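Local coordinates for protein p-nitrophenyl phosphatase (Pho2) (Archaeoglobus fulgidus, PDB 3QGM) that probably hydrolyses phosphate esters as a metal-dependent phosphatase of the haloacid dehalogenase superfamily, with calcium bound in this crystal, at residues N90-T95 with E111-D116; T96-L101 with G124-I129; A149-R154 with P164-I169. All coordinates share one frame; numbering follows the deposited sequence.

Interaction 1 of 3, residues N90-T95 with E111-D116; sequences NAKVFT and EIVDYD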
loop_
_atom_site.group_PDB
_atom_site.type_symbol
_atom_site.label_atom_id
_atom_site.label_comp_id
_atom_site.label_asym_id
_atom_site.label_seq_id
_atom_site.Cartn_x
_atom_site.Cartn_y
_atom_site.Cartn_z
ATOM N N ASN A 90 -26.944 9.433 10.091
ATOM C CA ASN A 90 -27.299 8.820 8.812
ATOM C C ASN A 90 -26.354 9.171 7.700
ATOM O O ASN A 90 -26.766 9.226 6.558
ATOM C CB ASN A 90 -28.730 9.184 8.398
ATOM C CG ASN A 90 -29.697 9.110 9.554
ATOM O OD1 ASN A 90 -30.386 10.087 9.848
ATOM N ND2 ASN A 90 -29.750 7.951 10.237
ATOM N N ALA A 91 -25.090 9.382 8.002
ATOM C CA ALA A 91 -24.120 9.674 6.934
ATOM C C ALA A 91 -24.053 8.519 5.922
ATOM O O ALA A 91 -24.272 7.352 6.285
ATOM C CB ALA A 91 -22.733 9.982 7.511
ATOM N N LYS A 92 -23.790 8.876 4.669
ATOM C CA LYS A 92 -23.610 7.925 3.574
ATOM C C LYS A 92 -22.117 7.537 3.562
ATOM O O LYS A 92 -21.235 8.396 3.474
ATOM C CB LYS A 92 -23.989 8.538 2.213
ATOM C CG LYS A 92 -25.457 8.946 2.001
ATOM C CD LYS A 92 -25.586 9.504 0.537
ATOM C CE LYS A 92 -26.939 10.070 0.234
ATOM N NZ LYS A 92 -27.382 10.832 1.411
ATOM N N VAL A 93 -21.862 6.247 3.691
ATOM C CA VAL A 93 -20.546 5.697 3.854
ATOM C C VAL A 93 -20.250 4.620 2.798
ATOM O O VAL A 93 -21.149 3.869 2.366
ATOM C CB VAL A 93 -20.351 5.102 5.289
ATOM C CG1 VAL A 93 -20.699 6.113 6.359
ATOM C CG2 VAL A 93 -21.187 3.839 5.509
ATOM N N PHE A 94 -18.984 4.575 2.387
ATOM C CA PHE A 94 -18.406 3.491 1.590
ATOM C C PHE A 94 -17.246 2.937 2.407
ATOM O O PHE A 94 -16.431 3.699 2.969
ATOM C CB PHE A 94 -17.939 3.987 0.233
ATOM C CG PHE A 94 -17.082 2.991 -0.497
ATOM C CD1 PHE A 94 -17.656 1.965 -1.206
ATOM C CD2 PHE A 94 -15.717 3.041 -0.392
ATOM C CE1 PHE A 94 -16.881 1.034 -1.849
ATOM C CE2 PHE A 94 -14.926 2.104 -1.006
ATOM C CZ PHE A 94 -15.521 1.083 -1.743
ATOM N N THR A 95 -17.223 1.625 2.543
ATOM C CA THR A 95 -16.187 0.933 3.298
ATOM C C THR A 95 -15.440 -0.144 2.488
ATOM O O THR A 95 -16.019 -0.768 1.599
ATOM C CB THR A 95 -16.754 0.327 4.554
ATOM O OG1 THR A 95 -15.686 -0.179 5.332
ATOM C CG2 THR A 95 -17.776 -0.833 4.196
ATOM N N GLU A 111 -25.772 4.850 6.264
ATOM C CA GLU A 111 -26.272 4.326 5.002
ATOM C C GLU A 111 -25.107 3.915 4.112
ATOM O O GLU A 111 -24.269 4.761 3.772
ATOM C CB GLU A 111 -27.090 5.414 4.298
ATOM C CG GLU A 111 -27.687 4.994 2.952
ATOM C CD GLU A 111 -28.473 6.107 2.230
ATOM O OE1 GLU A 111 -28.666 7.202 2.796
ATOM O OE2 GLU A 111 -28.878 5.885 1.069
ATOM N N ILE A 112 -25.080 2.645 3.707
ATOM C CA ILE A 112 -24.016 2.106 2.891
ATOM C C ILE A 112 -24.266 2.395 1.424
ATOM O O ILE A 112 -25.267 1.948 0.853
ATOM C CB ILE A 112 -23.823 0.599 3.080
ATOM C CG1 ILE A 112 -23.741 0.213 4.568
ATOM C CG2 ILE A 112 -22.532 0.103 2.346
ATOM C CD1 ILE A 112 -22.566 0.814 5.279
ATOM N N VAL A 113 -23.369 3.151 0.789
ATOM C CA VAL A 113 -23.578 3.529 -0.594
ATOM C C VAL A 113 -22.350 3.231 -1.460
ATOM O O VAL A 113 -21.295 2.768 -0.975
ATOM C CB VAL A 113 -23.964 5.032 -0.675
ATOM C CG1 VAL A 113 -25.281 5.266 0.108
ATOM C CG2 VAL A 113 -22.832 5.921 -0.116
ATOM N N ASP A 114 -22.480 3.523 -2.745
ATOM C CA ASP A 114 -21.379 3.334 -3.682
ATOM C C ASP A 114 -20.312 4.365 -3.377
ATOM O O ASP A 114 -20.584 5.389 -2.763
ATOM C CB ASP A 114 -21.865 3.504 -5.122
ATOM C CG ASP A 114 -22.946 2.528 -5.490
ATOM O OD1 ASP A 114 -23.087 1.498 -4.796
ATOM O OD2 ASP A 114 -23.661 2.779 -6.476
ATOM N N TYR A 115 -19.086 4.078 -3.814
ATOM C CA TYR A 115 -17.927 4.908 -3.514
ATOM C C TYR A 115 -18.080 6.341 -4.013
ATOM O O TYR A 115 -17.602 7.260 -3.368
ATOM C CB TYR A 115 -16.637 4.283 -4.097
ATOM C CG TYR A 115 -16.503 4.367 -5.615
ATOM C CD1 TYR A 115 -16.997 3.358 -6.455
ATOM C CD2 TYR A 115 -15.924 5.467 -6.212
ATOM C CE1 TYR A 115 -16.864 3.453 -7.865
ATOM C CE2 TYR A 115 -15.811 5.565 -7.593
ATOM C CZ TYR A 115 -16.267 4.561 -8.404
ATOM O OH TYR A 115 -16.134 4.716 -9.753
ATOM N N ASP A 116 -18.796 6.538 -5.118
ATOM C CA ASP A 116 -19.003 7.859 -5.707
ATOM C C ASP A 116 -20.149 8.638 -5.084
ATOM O O ASP A 116 -20.355 9.781 -5.426
ATOM C CB ASP A 116 -19.193 7.758 -7.252
ATOM C CG ASP A 116 -20.322 6.756 -7.666
ATOM O OD1 ASP A 116 -20.946 6.163 -6.768
ATOM O OD2 ASP A 116 -20.572 6.554 -8.880
#
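Three backbone hydrogen bonds join residues 90-95 to 111-116, where K92 pairs with E111 and V93 with I112 in parallel. E111 N donates to A91 O at 2.9 Å in an almost straight bond (176°). On the far side of K92, V93 N reaches E111 O at 2.8 Å, coming in nearly along the C=O axis. V113 N then bonds V93 O, also at 2.8 Å, so E111 straddles K92 and V93 straddles I112.

The charged side chains K92 and E111 share one face of the sheet and run side by side. E111 stays extended, whereas K92 bends at its last torsion (chi4 41°) and brings NZ to 4.1 Å from E111 OE1, probably a mild attraction, though too long for a salt bridge. Beside them V113 CG2 packs on K92 CB at 3.7 Å. On the other face the V93 and I112 side chains cross obliquely, bringing V93 CG2 to 3.3 Å from I112 CD1, closer than normal for two methyls.

Beyond the strand pairing lies F94, its CG anti to the backbone N. Y115 CB stands over the centre of the F94 ring, 3.8 Å from the centroid, in a CH-pi contact, while V113 O meets the ring edge in plane. With chi1 at 72°, the Y115 ring itself leads away and its OH bonds R139. An alanine at F94 would remove the ring, and Y115 CB and L133 on helix 131-143 would probably lose a packing partner.

The arrangement is that of a beta-alpha-beta unit, strand 92-95, helix 99-107 and strand 111-112, with the last strand at one margin of the five-stranded parallel sheet.

Interaction 2 of 3, residues T96-L101 with G124-I129; sequences TGEEGL and GSNRKI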
loop_
_atom_site.group_PDB
_atom_site.type_symbol
_atom_site.label_atom_id
_atom_site.label_comp_id
_atom_site.label_asym_id
_atom_site.label_seq_id
_atom_site.Cartn_x
_atom_site.Cartn_y
_atom_site.Cartn_z
ATOM N N THR A 96 -14.154 -0.335 2.810
ATOM C CA THR A 96 -13.346 -1.406 2.244
ATOM C C THR A 96 -13.471 -2.673 3.112
ATOM O O THR A 96 -12.918 -3.715 2.781
ATOM C CB THR A 96 -11.848 -1.041 2.189
ATOM O OG1 THR A 96 -11.365 -0.765 3.513
ATOM C CG2 THR A 96 -11.593 0.180 1.312
ATOM N N GLY A 97 -14.227 -2.566 4.204
ATOM C CA GLY A 97 -14.132 -3.509 5.296
ATOM C C GLY A 97 -15.016 -4.718 5.145
ATOM O O GLY A 97 -15.726 -4.861 4.168
ATOM N N GLU A 98 -14.908 -5.618 6.109
ATOM C CA GLU A 98 -15.630 -6.894 6.078
ATOM C C GLU A 98 -17.038 -6.782 6.716
ATOM O O GLU A 98 -17.459 -5.698 7.147
ATOM C CB GLU A 98 -14.815 -7.941 6.829
ATOM C CG GLU A 98 -13.470 -8.268 6.167
ATOM C CD GLU A 98 -12.893 -9.555 6.655
ATOM O OE1 GLU A 98 -13.565 -10.223 7.470
ATOM O OE2 GLU A 98 -11.754 -9.880 6.253
ATOM N N GLU A 99 -17.745 -7.899 6.799
ATOM C CA GLU A 99 -19.151 -7.851 7.223
ATOM C C GLU A 99 -19.405 -7.293 8.615
ATOM O O GLU A 99 -20.410 -6.665 8.840
ATOM C CB GLU A 99 -19.803 -9.235 7.082
ATOM C CG GLU A 99 -19.625 -9.703 5.704
ATOM C CD GLU A 99 -20.697 -10.572 5.208
ATOM O OE1 GLU A 99 -21.131 -11.472 5.951
ATOM O OE2 GLU A 99 -21.071 -10.339 4.046
ATOM N N GLY A 100 -18.517 -7.549 9.537
ATOM C CA GLY A 100 -18.684 -7.058 10.881
ATOM C C GLY A 100 -18.547 -5.556 10.990
ATOM O O GLY A 100 -19.193 -4.940 11.845
ATOM N N LEU A 101 -17.718 -4.942 10.136
ATOM C CA LEU A 101 -17.674 -3.495 10.093
ATOM C C LEU A 101 -18.943 -2.912 9.478
ATOM O O LEU A 101 -19.547 -1.971 10.036
ATOM C CB LEU A 101 -16.460 -3.013 9.349
ATOM C CG LEU A 101 -16.327 -1.511 9.188
ATOM C CD1 LEU A 101 -16.418 -0.737 10.525
ATOM C CD2 LEU A 101 -14.980 -1.212 8.471
ATOM N N GLY A 124 -11.284 -0.387 6.616
ATOM C CA GLY A 124 -11.007 -1.471 7.537
ATOM C C GLY A 124 -10.406 -2.623 6.711
ATOM O O GLY A 124 -10.605 -2.694 5.491
ATOM N N SER A 125 -9.676 -3.508 7.388
ATOM C CA SER A 125 -9.108 -4.669 6.757
ATOM C C SER A 125 -10.150 -5.525 6.072
ATOM O O SER A 125 -11.294 -5.596 6.545
ATOM C CB SER A 125 -8.397 -5.528 7.784
ATOM O OG SER A 125 -7.552 -6.407 7.103
ATOM N N ASN A 126 -9.761 -6.173 4.982
ATOM C CA ASN A 126 -10.633 -7.111 4.259
ATOM C C ASN A 126 -9.848 -8.258 3.618
ATOM O O ASN A 126 -9.041 -8.043 2.669
ATOM C CB ASN A 126 -11.384 -6.337 3.179
ATOM C CG ASN A 126 -12.598 -7.060 2.677
ATOM O OD1 ASN A 126 -12.648 -8.285 2.696
ATOM N ND2 ASN A 126 -13.575 -6.309 2.186
ATOM N N ARG A 127 -10.138 -9.483 4.073
ATOM C CA ARG A 127 -9.502 -10.676 3.565
ATOM C C ARG A 127 -9.912 -10.906 2.097
ATOM O O ARG A 127 -9.285 -11.641 1.379
ATOM C CB ARG A 127 -9.909 -11.872 4.467
ATOM C CG ARG A 127 -8.973 -13.076 4.428
ATOM C CD ARG A 127 -9.385 -14.130 5.477
ATOM N NE ARG A 127 -10.773 -14.562 5.321
ATOM C CZ ARG A 127 -11.215 -15.388 4.377
ATOM N NH1 ARG A 127 -10.378 -15.891 3.464
ATOM N NH2 ARG A 127 -12.512 -15.703 4.337
ATOM N N LYS A 128 -10.976 -10.237 1.662
ATOM C CA LYS A 128 -11.462 -10.292 0.298
ATOM C C LYS A 128 -11.059 -9.048 -0.506
ATOM O O LYS A 128 -11.650 -8.757 -1.562
ATOM C CB LYS A 128 -12.977 -10.501 0.288
ATOM C CG LYS A 128 -13.383 -11.918 0.653
ATOM C CD LYS A 128 -14.937 -12.157 0.541
ATOM C CE LYS A 128 -15.340 -13.676 0.732
ATOM N NZ LYS A 128 -16.001 -14.002 2.064
ATOM N N ILE A 129 -10.036 -8.333 -0.024
ATOM C CA ILE A 129 -9.573 -7.142 -0.723
ATOM C C ILE A 129 -9.133 -7.555 -2.130
ATOM O O ILE A 129 -8.528 -8.620 -2.348
ATOM C CB ILE A 129 -8.424 -6.391 0.077
ATOM C CG1 ILE A 129 -8.126 -5.015 -0.520
ATOM C CG2 ILE A 129 -7.159 -7.161 0.092
ATOM C CD1 ILE A 129 -9.200 -4.027 -0.345
HETATM O O HOH W 1 -13.052 -4.709 7.947
HETATM O O HOH W 2 -9.315 -8.673 7.552
#
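E98 and N126 cross obliquely, their carboxylate and amide planes 57° apart, with E98 CG passing 3.6 Å from N126 OD1. E98 runs extended past N126, so that E98 OE2 can take R127 N at 2.7 Å on its anti lone pair, a nearly straight bond of 168°. N126 has CG anti to its own backbone N and works in two directions. N126 ND2 donates to T96 O at 2.7 Å; the acceptor lies in the amide plane, although the donor sits above the plane of the T96 carbonyl. N126 OD1 accepts K128 N at 2.8 Å, an Asx turn at the start of the type I turn N126-I129. T96 holds OG1 between backbone N and carbonyl carbon and donates to a lone pair of G124 O at 2.9 Å. One water joins E98 N to S125 O, and a second joins E98 OE2 to S125 OG. Alongside, L101 CD2 packs on G124 CA at 4.1 Å, and F131 of the second subunit covers R127 and I129.

R127 thus answers E98 through its backbone N-H, R127 NE, in the conformer given here, being 4.9 Å from E98 OE2; that N-H and the water donor probably favour a charged carboxylate at this helix N-cap residue.

Interaction 3 of 3, residues A149-R154 with P164-I169; sequences ATNPDR and PGTGMI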
loop_
_atom_site.group_PDB
_atom_site.type_symbol
_atom_site.label_atom_id
_atom_site.label_comp_id
_atom_site.label_asym_id
_atom_site.label_seq_id
_atom_site.Cartn_x
_atom_site.Cartn_y
_atom_site.Cartn_z
ATOM N N ALA A 149 -10.230 5.573 9.382
ATOM C CA ALA A 149 -9.728 4.198 9.451
ATOM C C ALA A 149 -10.050 3.607 10.831
ATOM O O ALA A 149 -9.979 4.278 11.852
ATOM C CB ALA A 149 -8.234 4.139 9.162
ATOM N N THR A 150 -10.416 2.337 10.831
ATOM C CA THR A 150 -10.765 1.620 12.030
ATOM C C THR A 150 -9.585 1.489 12.978
ATOM O O THR A 150 -9.708 1.658 14.204
ATOM C CB THR A 150 -11.303 0.208 11.648
ATOM O OG1 THR A 150 -10.361 -0.457 10.782
ATOM C CG2 THR A 150 -12.656 0.303 10.909
ATOM N N ASN A 151 -8.427 1.199 12.410
ATOM C CA ASN A 151 -7.240 0.937 13.204
ATOM C C ASN A 151 -5.982 1.087 12.319
ATOM O O ASN A 151 -6.099 0.968 11.091
ATOM C CB ASN A 151 -7.298 -0.485 13.802
ATOM C CG ASN A 151 -7.236 -1.563 12.766
ATOM O OD1 ASN A 151 -8.124 -1.665 11.914
ATOM N ND2 ASN A 151 -6.238 -2.447 12.878
ATOM N N PRO A 152 -4.805 1.360 12.924
ATOM C CA PRO A 152 -3.595 1.548 12.097
ATOM C C PRO A 152 -2.713 0.339 11.876
ATOM O O PRO A 152 -1.738 0.454 11.128
ATOM C CB PRO A 152 -2.783 2.575 12.869
ATOM C CG PRO A 152 -3.233 2.373 14.367
ATOM C CD PRO A 152 -4.626 1.780 14.322
ATOM N N ASP A 153 -3.044 -0.799 12.489
ATOM C CA ASP A 153 -2.125 -1.905 12.612
ATOM C C ASP A 153 -1.670 -2.372 11.205
ATOM O O ASP A 153 -2.471 -2.553 10.299
ATOM C CB ASP A 153 -2.762 -3.039 13.416
ATOM C CG ASP A 153 -3.209 -2.579 14.831
ATOM O OD1 ASP A 153 -2.353 -2.585 15.742
ATOM O OD2 ASP A 153 -4.353 -2.052 14.987
ATOM N N ARG A 154 -0.368 -2.517 11.038
ATOM C CA ARG A 154 0.210 -2.823 9.762
ATOM C C ARG A 154 0.160 -4.295 9.393
ATOM O O ARG A 154 -0.237 -4.603 8.291
ATOM C CB ARG A 154 1.645 -2.354 9.767
ATOM C CG ARG A 154 1.736 -0.874 9.530
ATOM C CD ARG A 154 3.044 -0.329 9.984
ATOM N NE ARG A 154 3.101 1.093 9.685
ATOM C CZ ARG A 154 2.526 2.053 10.408
ATOM N NH1 ARG A 154 1.828 1.766 11.518
ATOM N NH2 ARG A 154 2.634 3.319 10.017
ATOM N N PRO A 164 -1.269 -9.063 6.167
ATOM C CA PRO A 164 -1.531 -7.608 6.183
ATOM C C PRO A 164 -2.662 -7.252 7.162
ATOM O O PRO A 164 -3.624 -7.981 7.274
ATOM C CB PRO A 164 -2.038 -7.313 4.759
ATOM C CG PRO A 164 -1.531 -8.411 3.937
ATOM C CD PRO A 164 -1.439 -9.630 4.809
ATOM N N GLY A 165 -2.545 -6.127 7.831
ATOM C CA GLY A 165 -3.669 -5.580 8.606
ATOM C C GLY A 165 -4.190 -4.380 7.853
ATOM O O GLY A 165 -3.882 -4.186 6.710
ATOM N N THR A 166 -4.976 -3.574 8.527
ATOM C CA THR A 166 -5.659 -2.455 7.945
ATOM C C THR A 166 -4.686 -1.408 7.401
ATOM O O THR A 166 -4.992 -0.694 6.437
ATOM C CB THR A 166 -6.557 -1.806 9.005
ATOM O OG1 THR A 166 -7.502 -2.787 9.461
ATOM C CG2 THR A 166 -7.257 -0.567 8.408
ATOM N N GLY A 167 -3.500 -1.350 8.000
ATOM C CA GLY A 167 -2.477 -0.401 7.571
ATOM C C GLY A 167 -1.998 -0.638 6.153
ATOM O O GLY A 167 -1.426 0.243 5.508
HETATM N N MSE A 168 -2.240 -1.832 5.646
HETATM C CA MSE A 168 -1.943 -2.079 4.277
HETATM C C MSE A 168 -2.727 -1.160 3.334
HETATM O O MSE A 168 -2.151 -0.626 2.346
HETATM C CB MSE A 168 -2.209 -3.509 3.903
HETATM C CG MSE A 168 -1.575 -3.794 2.589
HETATM SE SE MSE A 168 -2.919 -3.638 1.274
HETATM C CE MSE A 168 -3.269 -5.546 1.507
ATOM N N ILE A 169 -4.020 -1.001 3.614
ATOM C CA ILE A 169 -4.888 -0.192 2.767
ATOM C C ILE A 169 -4.496 1.281 3.020
ATOM O O ILE A 169 -4.322 2.056 2.101
ATOM C CB ILE A 169 -6.400 -0.437 3.026
ATOM C CG1 ILE A 169 -6.773 -1.900 2.682
ATOM C CG2 ILE A 169 -7.223 0.540 2.211
ATOM C CD1 ILE A 169 -8.124 -2.345 3.161
HETATM O O HOH W 3 -5.543 -5.082 11.367
#
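The amide of N151 is the centre of this contact, gripped at both ends. T166 OG1 donates to N151 OD1 at 2.8 Å, in the carbonyl plane and on a lone pair. T150 OG1 gives N151 OD1 a second in-plane bond, also 2.8 Å, and the T150 and T166 side chains cross at about a right angle. At the other end N151 ND2 points at the anti lone pair of D153 OD2, 2.9 Å away and virtually straight at 175°, with the acceptor exactly in the amide plane. A water 3.1 Å from N151 ND2 also accepts from T166 N. The first torsion of N151 (chi1 66°) places the group between its own backbone N and carbonyl carbon, where it can face T166.

Main-chain bonds complete the join. G167 N reaches D153 O at 2.8 Å and G165 N reaches R154 O at 2.8 Å, both donors standing above the carbonyl planes. A beta carbon on either glycine would collide with D153 O, so the close approach depends on their bare backbones. T166 CG2 lies 3.3 Å from N151 O, a buried carbonyl oxygen that has no polar partner in the model.

Farther out, N48 ND2 also bonds D153 OD2, and S50 OG bonds T150 OG1, linking the contact to the loop after core strand 42-47. R154 turns instead to W175 of the second subunit, through a hydrogen bond from NE to its backbone O and a cation-pi contact.

With two hydroxyls on OD1 and a carboxylate before ND2, the N151 amide can hardly flip. Its N-H and that of N48 would probably help keep ionised D153, whose side chain is about 8 Å from the bound calcium ion.

Following the chain, strand 92-95 opens interaction 1 and runs straight into residues 96-101, which open interaction 2. The chain then passes along helix 99-107 and returns at 111-116 to close interaction 1, before strand 120-123 leads to 124-129 and closes interaction 2. These two therefore cross, and they touch where T95 meets L101. Interaction 3 follows in series, closing the loop around strands 155-158 and 161-164. It adjoins interaction 2 through G124 with T150 and I169, and both reach the second subunit. Together they tie the margin of the five-stranded sheet to its strand-end loops and to the start of helix 167-177.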